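Local coordinates for putative uncharacterized protein (PDB 2Z6V), which is of unknown function but probably transfers a sulfuryl group from the donor PAPS to an acceptor, as sulfotransferases do, at residues L112-R116 / M312-V316; P275-T279 / L390-Q396; P319-R323 / E401-F406. One frame throughout, in Å; residues are numbered along the deposited sequence.

Contact 1: residues L112-R116 / M312-V316; sequences LGMPR and MRYHV. With PLM (palmitic acid), chain C.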
loop_
_atom_site.group_PDB
_atom_site.type_symbol
_atom_site.label_atom_id
_atom_site.label_comp_id
_atom_site.label_asym_id
_atom_site.label_seq_id
_atom_site.Cartn_x
_atom_site.Cartn_y
_atom_site.Cartn_z
ATOM N N LEU A 112 0.310 -5.871 8.106
ATOM C CA LEU A 112 -0.860 -6.167 7.288
ATOM C C LEU A 112 -2.143 -6.046 8.095
ATOM O O LEU A 112 -2.105 -5.813 9.301
ATOM C CB LEU A 112 -0.736 -7.584 6.721
ATOM C CG LEU A 112 -0.516 -8.702 7.754
ATOM C CD1 LEU A 112 -1.851 -9.118 8.369
ATOM C CD2 LEU A 112 0.147 -9.898 7.087
ATOM N N GLY A 113 -3.276 -6.214 7.428
ATOM C CA GLY A 113 -4.556 -6.120 8.109
ATOM C C GLY A 113 -5.559 -5.343 7.280
ATOM O O GLY A 113 -5.482 -5.337 6.053
ATOM N N MET A 114 -6.507 -4.689 7.939
ATOM C CA MET A 114 -7.502 -3.902 7.218
ATOM C C MET A 114 -6.931 -2.523 6.919
ATOM O O MET A 114 -5.975 -2.073 7.561
ATOM C CB MET A 114 -8.759 -3.681 8.059
ATOM C CG MET A 114 -9.440 -4.910 8.611
ATOM S SD MET A 114 -10.886 -4.430 9.607
ATOM C CE MET A 114 -10.074 -3.780 11.094
ATOM N N PRO A 115 -7.496 -1.839 5.911
ATOM C CA PRO A 115 -6.981 -0.498 5.621
ATOM C C PRO A 115 -7.622 0.421 6.666
ATOM O O PRO A 115 -8.619 0.049 7.292
ATOM C CB PRO A 115 -7.491 -0.231 4.206
ATOM C CG PRO A 115 -8.779 -1.004 4.164
ATOM C CD PRO A 115 -8.415 -2.299 4.851
ATOM N N ARG A 116 -7.049 1.597 6.881
ATOM C CA ARG A 116 -7.609 2.541 7.846
ATOM C C ARG A 116 -7.438 2.109 9.302
ATOM O O ARG A 116 -8.272 2.435 10.145
ATOM C CB ARG A 116 -9.107 2.762 7.571
ATOM C CG ARG A 116 -9.450 2.927 6.102
ATOM C CD ARG A 116 -8.505 3.917 5.451
ATOM N NE ARG A 116 -8.498 5.181 6.175
ATOM C CZ ARG A 116 -7.620 6.154 5.969
ATOM N NH1 ARG A 116 -6.666 6.008 5.060
ATOM N NH2 ARG A 116 -7.706 7.274 6.672
ATOM N N MET A 312 -13.598 -5.778 3.061
ATOM C CA MET A 312 -13.163 -5.967 4.434
ATOM C C MET A 312 -13.225 -7.435 4.841
ATOM O O MET A 312 -12.349 -7.911 5.560
ATOM C CB MET A 312 -14.007 -5.121 5.393
ATOM C CG MET A 312 -13.682 -3.637 5.325
ATOM S SD MET A 312 -11.927 -3.331 5.613
ATOM C CE MET A 312 -11.957 -2.258 7.043
ATOM N N ARG A 313 -14.247 -8.155 4.384
ATOM C CA ARG A 313 -14.371 -9.567 4.727
ATOM C C ARG A 313 -13.087 -10.325 4.369
ATOM O O ARG A 313 -12.588 -11.124 5.163
ATOM C CB ARG A 313 -15.573 -10.191 4.016
ATOM C CG ARG A 313 -15.748 -11.671 4.310
ATOM C CD ARG A 313 -17.159 -12.150 3.999
ATOM N NE ARG A 313 -17.583 -11.859 2.630
ATOM C CZ ARG A 313 -16.996 -12.344 1.537
ATOM N NH1 ARG A 313 -15.947 -13.152 1.642
ATOM N NH2 ARG A 313 -17.466 -12.033 0.334
ATOM N N TYR A 314 -12.548 -10.072 3.178
ATOM C CA TYR A 314 -11.317 -10.725 2.758
ATOM C C TYR A 314 -10.142 -10.283 3.623
ATOM O O TYR A 314 -9.234 -11.068 3.895
ATOM C CB TYR A 314 -10.997 -10.398 1.303
ATOM C CG TYR A 314 -11.839 -11.129 0.289
ATOM C CD1 TYR A 314 -13.174 -10.798 0.086
ATOM C CD2 TYR A 314 -11.281 -12.123 -0.505
ATOM C CE1 TYR A 314 -13.927 -11.434 -0.894
ATOM C CE2 TYR A 314 -12.018 -12.764 -1.479
ATOM C CZ TYR A 314 -13.338 -12.416 -1.677
ATOM O OH TYR A 314 -14.045 -13.032 -2.687
ATOM N N HIS A 315 -10.155 -9.026 4.054
ATOM C CA HIS A 315 -9.065 -8.521 4.872
ATOM C C HIS A 315 -8.963 -9.161 6.247
ATOM O O HIS A 315 -7.897 -9.128 6.851
ATOM C CB HIS A 315 -9.150 -6.999 5.023
ATOM C CG HIS A 315 -8.660 -6.245 3.825
ATOM N ND1 HIS A 315 -9.381 -6.153 2.654
ATOM C CD2 HIS A 315 -7.510 -5.563 3.614
ATOM C CE1 HIS A 315 -8.699 -5.442 1.774
ATOM N NE2 HIS A 315 -7.561 -5.073 2.331
ATOM N N VAL A 316 -10.057 -9.731 6.750
ATOM C CA VAL A 316 -10.010 -10.378 8.060
ATOM C C VAL A 316 -9.978 -11.902 7.967
ATOM O O VAL A 316 -9.225 -12.551 8.693
ATOM C CB VAL A 316 -11.197 -9.958 8.984
ATOM C CG1 VAL A 316 -11.114 -8.473 9.287
ATOM C CG2 VAL A 316 -12.530 -10.322 8.345
HETATM C C1 PLM C . -9.714 0.096 -3.781
HETATM O O1 PLM C . -10.761 -0.519 -4.078
HETATM O O2 PLM C . -8.849 0.502 -4.587
HETATM C C2 PLM C . -9.458 0.384 -2.300
HETATM C C3 PLM C . -9.639 -0.875 -1.450
HETATM C C4 PLM C . -9.261 -0.652 0.016
HETATM C C5 PLM C . -7.792 -0.248 0.167
HETATM C C6 PLM C . -7.578 1.240 -0.115
HETATM C C7 PLM C . -6.087 1.542 -0.269
HETATM C C8 PLM C . -5.562 1.009 -1.603
HETATM C C9 PLM C . -4.170 0.405 -1.419
HETATM C CA PLM C . -3.226 1.378 -0.709
HETATM C CB PLM C . -2.035 0.644 -0.087
HETATM C CC PLM C . -2.534 -0.451 0.856
HETATM C CD PLM C . -2.956 -1.696 0.072
HETATM C CE PLM C . -3.915 -2.587 0.865
HETATM C CF PLM C . -5.235 -1.851 1.109
HETATM C CG PLM C . -6.275 -2.754 1.772
#
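The loop that leaves strand 109-113, where sulfotransferases keep their P-loop-like phosphosulfate-binding loop, rests here on helix 301-326 through M114 and P115. These two residues meet M312, H315 and V316.

P115 lies over one face of the H315 imidazole. Its CD is 4.0 Å from the centroid of the H315 ring and 26° off the normal, a CH-pi contact shifted toward the rim. The P115 and H315 side chains cross at about a right angle. At the ring edge, in its plane, H315 CD2 comes 3.2 Å from G113 O. That carbonyl also hydrogen-bonds S253 OG. Ring nitrogen ND1 bonds back to Q311 O, one turn earlier in the helix, and this ties down the ring's rotation.

The strand-loop-helix unit continues into helix 120-126. G113 has phi 138°. At its backbone angles a CB would be jammed against the carbonyl O of L112, which calls for glycine. The side chain of P115 is about 6 Å from a bound sulfate, which is consistent with a phosphate pocket nearby, although the ion probably came from the crystallisation liquor.

The two methionines pack on each other, crossing at about a right angle, with M312 also against P115 and M114 against V316. M312 bends at chi2 (-55°), and its thioether reaches across to the loop. Its CE sits 3.5 Å from M114 SD, and its SD is 3.7 Å from P115 CD. M114 CG also leans on V316 CG1 at 4.0 Å. The palmitic acid chain passes P115. Its terminal carbon is implausibly near H315 NE2, so the position of that end is doubtful.

Contact 2: residues P275-T279 / L390-Q396; sequences PYKAT and LTVEALQ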
loop_
_atom_site.group_PDB
_atom_site.type_symbol
_atom_site.label_atom_id
_atom_site.label_comp_id
_atom_site.label_asym_id
_atom_site.label_seq_id
_atom_site.Cartn_x
_atom_site.Cartn_y
_atom_site.Cartn_z
ATOM N N PRO A 275 -13.270 -2.472 13.554
ATOM C CA PRO A 275 -13.627 -2.815 12.168
ATOM C C PRO A 275 -14.753 -1.981 11.553
ATOM O O PRO A 275 -14.753 -1.727 10.346
ATOM C CB PRO A 275 -13.994 -4.293 12.264
ATOM C CG PRO A 275 -14.588 -4.385 13.644
ATOM C CD PRO A 275 -13.616 -3.570 14.474
ATOM N N TYR A 276 -15.714 -1.570 12.378
ATOM C CA TYR A 276 -16.835 -0.765 11.900
ATOM C C TYR A 276 -16.304 0.607 11.491
ATOM O O TYR A 276 -16.677 1.148 10.446
ATOM C CB TYR A 276 -17.888 -0.619 13.002
ATOM C CG TYR A 276 -18.341 -1.941 13.589
ATOM C CD1 TYR A 276 -18.868 -2.940 12.776
ATOM C CD2 TYR A 276 -18.242 -2.191 14.960
ATOM C CE1 TYR A 276 -19.287 -4.156 13.308
ATOM C CE2 TYR A 276 -18.659 -3.408 15.505
ATOM C CZ TYR A 276 -19.182 -4.380 14.672
ATOM O OH TYR A 276 -19.623 -5.572 15.193
ATOM N N LYS A 277 -15.419 1.156 12.320
ATOM C CA LYS A 277 -14.819 2.453 12.061
ATOM C C LYS A 277 -14.004 2.370 10.769
ATOM O O LYS A 277 -14.200 3.153 9.837
ATOM C CB LYS A 277 -13.905 2.829 13.225
ATOM C CG LYS A 277 -13.827 4.315 13.545
ATOM C CD LYS A 277 -13.206 5.129 12.432
ATOM C CE LYS A 277 -13.062 6.592 12.845
ATOM N NZ LYS A 277 -12.443 7.424 11.769
ATOM N N ALA A 278 -13.099 1.402 10.713
ATOM C CA ALA A 278 -12.251 1.222 9.550
ATOM C C ALA A 278 -13.041 1.069 8.254
ATOM O O ALA A 278 -12.595 1.516 7.203
ATOM C CB ALA A 278 -11.346 0.017 9.753
ATOM N N THR A 279 -14.212 0.447 8.325
ATOM C CA THR A 279 -15.034 0.237 7.137
ATOM C C THR A 279 -15.590 1.540 6.577
ATOM O O THR A 279 -15.554 1.780 5.369
ATOM C CB THR A 279 -16.200 -0.721 7.441
ATOM O OG1 THR A 279 -15.677 -2.026 7.724
ATOM C CG2 THR A 279 -17.155 -0.807 6.256
ATOM N N LEU A 390 -24.765 1.515 5.310
ATOM C CA LEU A 390 -24.394 0.439 6.217
ATOM C C LEU A 390 -24.844 0.691 7.651
ATOM O O LEU A 390 -25.244 1.797 8.018
ATOM C CB LEU A 390 -22.878 0.225 6.202
ATOM C CG LEU A 390 -22.215 -0.203 4.896
ATOM C CD1 LEU A 390 -20.700 -0.195 5.062
ATOM C CD2 LEU A 390 -22.708 -1.581 4.505
ATOM N N THR A 391 -24.768 -0.356 8.459
ATOM C CA THR A 391 -25.145 -0.284 9.859
ATOM C C THR A 391 -24.235 -1.256 10.583
ATOM O O THR A 391 -23.745 -2.206 9.971
ATOM C CB THR A 391 -26.616 -0.715 10.069
ATOM O OG1 THR A 391 -26.801 -2.053 9.590
ATOM C CG2 THR A 391 -27.555 0.217 9.321
ATOM N N VAL A 392 -23.990 -1.022 11.869
ATOM C CA VAL A 392 -23.140 -1.925 12.629
ATOM C C VAL A 392 -23.772 -3.314 12.635
ATOM O O VAL A 392 -23.076 -4.325 12.624
ATOM C CB VAL A 392 -22.954 -1.441 14.077
ATOM C CG1 VAL A 392 -22.175 -2.473 14.876
ATOM C CG2 VAL A 392 -22.216 -0.107 14.087
ATOM N N GLU A 393 -25.100 -3.360 12.633
ATOM C CA GLU A 393 -25.814 -4.631 12.631
ATOM C C GLU A 393 -25.517 -5.444 11.375
ATOM O O GLU A 393 -25.473 -6.672 11.417
ATOM C CB GLU A 393 -27.330 -4.405 12.733
ATOM C CG GLU A 393 -27.813 -3.800 14.053
ATOM C CD GLU A 393 -27.638 -2.283 14.128
ATOM O OE1 GLU A 393 -26.483 -1.804 14.180
ATOM O OE2 GLU A 393 -28.665 -1.569 14.133
ATOM N N ALA A 394 -25.316 -4.761 10.256
ATOM C CA ALA A 394 -25.038 -5.443 8.998
ATOM C C ALA A 394 -23.593 -5.927 8.907
ATOM O O ALA A 394 -23.307 -6.936 8.263
ATOM C CB ALA A 394 -25.350 -4.520 7.829
ATOM N N LEU A 395 -22.685 -5.203 9.552
ATOM C CA LEU A 395 -21.275 -5.554 9.522
ATOM C C LEU A 395 -20.906 -6.581 10.579
ATOM O O LEU A 395 -19.942 -7.335 10.410
ATOM C CB LEU A 395 -20.413 -4.302 9.712
ATOM C CG LEU A 395 -20.318 -3.305 8.555
ATOM C CD1 LEU A 395 -19.497 -2.107 8.985
ATOM C CD2 LEU A 395 -19.692 -3.976 7.347
ATOM N N GLN A 396 -21.679 -6.616 11.660
ATOM C CA GLN A 396 -21.422 -7.531 12.767
ATOM C C GLN A 396 -21.060 -8.963 12.344
ATOM O O GLN A 396 -20.079 -9.522 12.831
ATOM C CB GLN A 396 -22.620 -7.533 13.725
ATOM C CG GLN A 396 -22.344 -8.188 15.076
ATOM C CD GLN A 396 -22.470 -9.705 15.037
ATOM O OE1 GLN A 396 -22.059 -10.399 15.971
ATOM N NE2 GLN A 396 -23.052 -10.227 13.961
#
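Y276 and V392 form the tight part of this contact. V392 CG1 stands over the centre of the phenol ring, 3.6 Å from the Y276 centroid and 11° off the normal. This is a CH-pi contact made by a single methyl. V392 puts that methyl there by turning CG1 anti to its backbone N (chi1 175°). L395 works from the edge of the ring instead, with its CB 3.7 Å from Y276 CD1.

One turn further along helix 275-285, T279 CG2 touches two leucine methyls. It is 3.8 Å from L390 CD1 and equally far from L395 CD1. The hydroxyl of T279 faces its own helix. OG1 donates to P275 O at 2.8 Å, and T279 N reaches the same oxygen from the opposite face of its plane.

The Q396 side is looser. Y276 OH lies 3.6 Å from Q396 CA, while the glutamine amide runs on toward solvent. T391 caps the start of helix 392-405 by accepting from A394 N.

The two short helix axes pass 10.5 Å apart at 110°. The C-terminal helix crosses steeply against helix 275-285, which follows strand 267-272 in the parallel alpha/beta sulfotransferase fold.

Contact 3: residues P319-R323 / E401-F406; sequences PLRAR and EYLDTF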
loop_
_atom_site.group_PDB
_atom_site.type_symbol
_atom_site.label_atom_id
_atom_site.label_comp_id
_atom_site.label_asym_id
_atom_site.label_seq_id
_atom_site.Cartn_x
_atom_site.Cartn_y
_atom_site.Cartn_z
ATOM N N PRO A 319 -6.400 -13.613 6.491
ATOM C CA PRO A 319 -5.378 -13.798 7.525
ATOM C C PRO A 319 -5.858 -14.670 8.688
ATOM O O PRO A 319 -5.056 -15.354 9.312
ATOM C CB PRO A 319 -5.038 -12.366 7.939
ATOM C CG PRO A 319 -6.306 -11.637 7.696
ATOM C CD PRO A 319 -6.772 -12.192 6.378
ATOM N N LEU A 320 -7.155 -14.659 8.988
ATOM C CA LEU A 320 -7.649 -15.503 10.077
ATOM C C LEU A 320 -7.401 -16.984 9.766
ATOM O O LEU A 320 -6.974 -17.747 10.639
ATOM C CB LEU A 320 -9.139 -15.258 10.336
ATOM C CG LEU A 320 -9.392 -14.094 11.306
ATOM C CD1 LEU A 320 -10.844 -13.641 11.240
ATOM C CD2 LEU A 320 -9.011 -14.516 12.714
ATOM N N ARG A 321 -7.662 -17.385 8.525
ATOM C CA ARG A 321 -7.444 -18.765 8.114
ATOM C C ARG A 321 -5.961 -19.118 8.167
ATOM O O ARG A 321 -5.596 -20.207 8.612
ATOM C CB ARG A 321 -7.963 -19.001 6.688
ATOM C CG ARG A 321 -9.472 -18.884 6.533
ATOM C CD ARG A 321 -10.227 -19.800 7.505
ATOM N NE ARG A 321 -10.983 -19.017 8.478
ATOM C CZ ARG A 321 -10.864 -19.134 9.799
ATOM N NH1 ARG A 321 -10.019 -20.008 10.324
ATOM N NH2 ARG A 321 -11.586 -18.361 10.599
ATOM N N ALA A 322 -5.111 -18.202 7.708
ATOM C CA ALA A 322 -3.670 -18.436 7.698
ATOM C C ALA A 322 -3.130 -18.589 9.112
ATOM O O ALA A 322 -2.228 -19.388 9.361
ATOM C CB ALA A 322 -2.961 -17.295 6.990
ATOM N N ARG A 323 -3.692 -17.811 10.032
ATOM C CA ARG A 323 -3.293 -17.837 11.434
ATOM C C ARG A 323 -3.699 -19.166 12.074
ATOM O O ARG A 323 -2.962 -19.738 12.881
ATOM C CB ARG A 323 -3.952 -16.667 12.176
ATOM C CG ARG A 323 -3.847 -16.718 13.691
ATOM C CD ARG A 323 -4.424 -15.458 14.308
ATOM N NE ARG A 323 -4.374 -15.484 15.768
ATOM C CZ ARG A 323 -5.171 -16.227 16.525
ATOM N NH1 ARG A 323 -6.084 -17.003 15.956
ATOM N NH2 ARG A 323 -5.051 -16.202 17.848
ATOM N N GLU A 401 -16.168 -13.263 14.103
ATOM C CA GLU A 401 -15.018 -14.059 14.520
ATOM C C GLU A 401 -13.875 -13.132 14.893
ATOM O O GLU A 401 -13.321 -13.216 15.983
ATOM C CB GLU A 401 -14.561 -14.981 13.389
ATOM C CG GLU A 401 -13.562 -16.044 13.832
ATOM C CD GLU A 401 -12.751 -16.621 12.681
ATOM O OE1 GLU A 401 -13.304 -16.791 11.570
ATOM O OE2 GLU A 401 -11.554 -16.919 12.897
ATOM N N TYR A 402 -13.535 -12.246 13.967
ATOM C CA TYR A 402 -12.464 -11.279 14.152
ATOM C C TYR A 402 -12.512 -10.587 15.514
ATOM O O TYR A 402 -11.517 -10.557 16.241
ATOM C CB TYR A 402 -12.538 -10.229 13.042
ATOM C CG TYR A 402 -11.431 -9.203 13.089
ATOM C CD1 TYR A 402 -10.103 -9.581 12.910
ATOM C CD2 TYR A 402 -11.710 -7.851 13.298
ATOM C CE1 TYR A 402 -9.081 -8.645 12.935
ATOM C CE2 TYR A 402 -10.693 -6.906 13.325
ATOM C CZ TYR A 402 -9.381 -7.312 13.142
ATOM O OH TYR A 402 -8.355 -6.396 13.158
ATOM N N LEU A 403 -13.664 -10.017 15.854
ATOM C CA LEU A 403 -13.807 -9.321 17.129
ATOM C C LEU A 403 -13.769 -10.306 18.280
ATOM O O LEU A 403 -13.414 -9.950 19.404
ATOM C CB LEU A 403 -15.116 -8.525 17.171
ATOM C CG LEU A 403 -15.155 -7.266 16.301
ATOM C CD1 LEU A 403 -16.558 -6.698 16.269
ATOM C CD2 LEU A 403 -14.170 -6.245 16.849
ATOM N N ASP A 404 -14.122 -11.552 17.993
ATOM C CA ASP A 404 -14.133 -12.574 19.020
ATOM C C ASP A 404 -12.743 -13.110 19.338
ATOM O O ASP A 404 -12.451 -13.457 20.485
ATOM C CB ASP A 404 -15.037 -13.729 18.605
ATOM C CG ASP A 404 -15.142 -14.778 19.677
ATOM O OD1 ASP A 404 -15.633 -14.443 20.778
ATOM O OD2 ASP A 404 -14.726 -15.930 19.425
ATOM N N THR A 405 -11.879 -13.181 18.334
ATOM C CA THR A 405 -10.541 -13.691 18.569
ATOM C C THR A 405 -9.545 -12.616 19.007
ATOM O O THR A 405 -8.563 -12.917 19.683
ATOM C CB THR A 405 -10.006 -14.445 17.319
ATOM O OG1 THR A 405 -8.726 -13.922 16.943
ATOM C CG2 THR A 405 -10.965 -14.323 16.167
ATOM N N PHE A 406 -9.805 -11.365 18.642
ATOM C CA PHE A 406 -8.915 -10.262 19.000
ATOM C C PHE A 406 -9.615 -9.238 19.888
ATOM O O PHE A 406 -10.718 -8.792 19.589
ATOM C CB PHE A 406 -8.390 -9.582 17.736
ATOM C CG PHE A 406 -7.535 -10.472 16.886
ATOM C CD1 PHE A 406 -6.316 -10.940 17.358
ATOM C CD2 PHE A 406 -7.950 -10.847 15.611
ATOM C CE1 PHE A 406 -5.517 -11.771 16.576
ATOM C CE2 PHE A 406 -7.157 -11.680 14.815
ATOM C CZ PHE A 406 -5.937 -12.142 15.300
#
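R321 NH2 is gripped by both carboxylate oxygens of E401. It makes a salt bridge to E401 OE1 at 2.5 Å, and E401 OE2 lies 2.7 Å from the same R321 NH2. The carboxylate meets the guanidinium at its edge, and the two planes are 33° apart. E401 stretches out with chi1 and chi2 both near 180°. R321 starts away from the other helix and bends at chi2 and chi3 to bring NH2 round to E401. Its NH1 also has E324 as a salt-bridge partner.

L320 CB lies over one face of the R321 guanidinium, offset toward the rim. L320 CD2 additionally touches E401 OE2 at 3.5 Å. The same methyl reaches the F406 ring, with L320 CD2 4.0 Å from F406 CE2.

Helices 301-326 and 392-405 both pack against strand 267-272 of the parallel sheet. Their short axes here cross at 48°, 11.9 Å apart. W270 of that strand touches L320 and meets F406 edge-to-face, and Y402 OH hydrogen-bonds H272 ND1.

R323 runs out extended past F406, with NE 3.7 Å from F406 CZ. The guanidinium is steeply inclined to the ring and meets it obliquely. Its NE is held by a salt bridge to D328.

How the contacts relate
From the N terminus, contact 1 opens at 112-116, at the end of strand 109-113, and closes at 312-316 on helix 301-326. Within that span contact 2 opens at 275-279. It closes only at 390-396, so the two cross. Contact 3 opens at 319-323, after contact 1 has closed, and ends at 401-406. It follows contact 1 in series and crosses contact 2. Helix 301-326 serves contacts 1 and 3, and helix 392-405 serves contacts 2 and 3. M312 touches T279 and A278, V316 touches Y402, and L403 touches P275 and Y276. The C-terminal helix is thereby tied to the sheet's loop and helices.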